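Local coordinates for protein endoglucanase A (Clostridium acetobutylicum, PDB 3IK2) that probably hydrolyses internal beta-1,4-glucosidic bonds of cellulose and related glucans, as a family 44 glycoside hydrolase built on a TIM-like barrel, at residues E79-Y84 with D153-Y158. Numbering follows the deposited sequence.
With ACT (acetate ion), chain I.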
# COMPACT_ATOMS: atom_id res chain seq x y z
N GLU A 79 -6.93 28.56 -0.00
CA GLU A 79 -6.65 28.15 1.38
C GLU A 79 -5.45 27.16 1.42
O GLU A 79 -5.42 26.17 0.67
CB GLU A 79 -7.92 27.56 1.99
CG GLU A 79 -7.79 27.00 3.43
CD GLU A 79 -9.06 26.23 3.87
OE1 GLU A 79 -9.06 24.95 3.94
OE2 GLU A 79 -10.09 26.92 4.10
N PRO A 80 -4.43 27.46 2.26
CA PRO A 80 -3.29 26.51 2.35
C PRO A 80 -3.72 25.07 2.68
O PRO A 80 -4.61 24.85 3.52
CB PRO A 80 -2.43 27.06 3.47
CG PRO A 80 -3.21 28.21 4.09
CD PRO A 80 -4.25 28.65 3.11
N ALA A 81 -3.12 24.12 1.96
CA ALA A 81 -3.32 22.69 2.18
C ALA A 81 -4.77 22.24 2.07
O ALA A 81 -5.14 21.16 2.52
CB ALA A 81 -2.70 22.26 3.52
N SER A 82 -5.60 23.06 1.43
CA SER A 82 -7.02 22.71 1.26
C SER A 82 -7.24 21.32 0.62
O SER A 82 -8.22 20.65 0.92
CB SER A 82 -7.79 23.81 0.51
OG SER A 82 -7.49 23.80 -0.88
N VAL A 83 -6.32 20.91 -0.25
CA VAL A 83 -6.37 19.58 -0.84
C VAL A 83 -6.22 18.50 0.27
O VAL A 83 -7.00 17.55 0.34
CB VAL A 83 -5.28 19.43 -1.96
CG1 VAL A 83 -5.06 17.96 -2.36
CG2 VAL A 83 -5.60 20.32 -3.21
N TYR A 84 -5.20 18.68 1.12
CA TYR A 84 -4.90 17.75 2.24
C TYR A 84 -5.95 17.81 3.36
O TYR A 84 -6.27 16.79 3.97
CB TYR A 84 -3.49 18.01 2.79
CG TYR A 84 -2.37 17.47 1.91
CD1 TYR A 84 -1.32 16.75 2.46
CD2 TYR A 84 -2.36 17.69 0.53
CE1 TYR A 84 -0.28 16.27 1.68
CE2 TYR A 84 -1.34 17.20 -0.27
CZ TYR A 84 -0.30 16.50 0.32
OH TYR A 84 0.73 16.02 -0.45
N ASP A 153 8.30 22.32 7.10
CA ASP A 153 7.94 22.37 8.53
C ASP A 153 6.68 23.20 8.76
O ASP A 153 5.84 22.85 9.58
CB ASP A 153 9.08 22.90 9.42
CG ASP A 153 9.61 24.26 8.99
OD1 ASP A 153 9.25 24.85 7.94
OD2 ASP A 153 10.46 24.75 9.73
N GLU A 154 6.56 24.29 8.00
CA GLU A 154 5.43 25.17 8.10
C GLU A 154 4.14 24.44 7.67
O GLU A 154 3.07 24.65 8.26
CB GLU A 154 5.69 26.42 7.24
CG GLU A 154 4.65 27.48 7.40
CD GLU A 154 5.10 28.81 6.85
OE1 GLU A 154 5.35 28.90 5.64
OE2 GLU A 154 5.21 29.77 7.66
N PHE A 155 4.28 23.57 6.67
CA PHE A 155 3.20 22.73 6.13
C PHE A 155 2.68 21.72 7.16
O PHE A 155 1.46 21.62 7.38
CB PHE A 155 3.75 22.03 4.86
CG PHE A 155 2.75 21.16 4.09
CD1 PHE A 155 1.37 21.19 4.37
CD2 PHE A 155 3.20 20.34 3.06
CE1 PHE A 155 0.46 20.35 3.62
CE2 PHE A 155 2.31 19.52 2.32
CZ PHE A 155 0.94 19.54 2.63
N VAL A 156 3.59 20.97 7.79
CA VAL A 156 3.19 19.94 8.74
C VAL A 156 2.55 20.66 9.92
O VAL A 156 1.48 20.26 10.40
CB VAL A 156 4.42 19.10 9.22
CG1 VAL A 156 3.99 18.01 10.18
CG2 VAL A 156 5.14 18.45 8.04
N ASN A 157 3.18 21.75 10.34
CA ASN A 157 2.69 22.57 11.44
C ASN A 157 1.23 23.03 11.22
O ASN A 157 0.45 23.01 12.14
CB ASN A 157 3.61 23.79 11.68
CG ASN A 157 3.18 24.61 12.89
OD1 ASN A 157 3.44 24.22 14.04
ND2 ASN A 157 2.52 25.75 12.65
N TYR A 158 0.89 23.42 10.00
CA TYR A 158 -0.47 23.80 9.63
C TYR A 158 -1.43 22.63 9.85
O TYR A 158 -2.53 22.80 10.35
CB TYR A 158 -0.53 24.27 8.16
CG TYR A 158 -1.94 24.64 7.70
CD1 TYR A 158 -2.41 25.94 7.81
CD2 TYR A 158 -2.80 23.67 7.20
CE1 TYR A 158 -3.69 26.28 7.43
CE2 TYR A 158 -4.09 23.98 6.84
CZ TYR A 158 -4.53 25.29 6.95
OH TYR A 158 -5.80 25.60 6.56
C ACT I . 1.24 28.38 14.72
O ACT I . 1.56 27.23 15.07
OXT ACT I . 2.02 28.97 13.92
CH3 ACT I . -0.02 29.02 15.23
O HOH W 1 -6.91 23.92 4.40
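F155 drives its ring edge against the face of Y84 in a T-shaped pair: the centroids lie 5.1 Å apart and the planes are inclined at 62°. The tip atom F155 CZ does the touching, 3.6 Å from Y84 CD1 and offset toward the rim of the tyrosine ring. Because CG of F155 is anti to its backbone N (chi1 -177°), the ring reaches out of helix 152-163 to meet Y84, whose hydroxyl is hydrogen-bonded to the carbonyl of T102. The next atom of the phenyl rim, F155 CE1, packs 3.7 Å from the methyl CB of A81. That alanine is the N-cap residue of helix 82-93 and the third residue of a type II beta turn from E79 to S82, with a positive phi of 58°. The contact joins the start of helix 82-93 to the N-terminal half of helix 152-163, two barrel helices that follow the neighbouring parallel strands 34-37 and 99-103 of the (beta/alpha)8 fold; the side chains of both Y84 and F155 also touch strand 99-103, while W47 stacks with F155. One turn after F155, Y158 lays a ring face toward P80, with CB of the proline 4.2 Å above the plane and displaced toward the rim. CG of P80 comes 3.9 Å from Y158 CE1, and the two side chains cross at about a right angle. At the phenol tip a water bridges the segments, accepting from Y158 OH at 3.0 Å and donating to the carbonyl O of P80 at 2.6 Å.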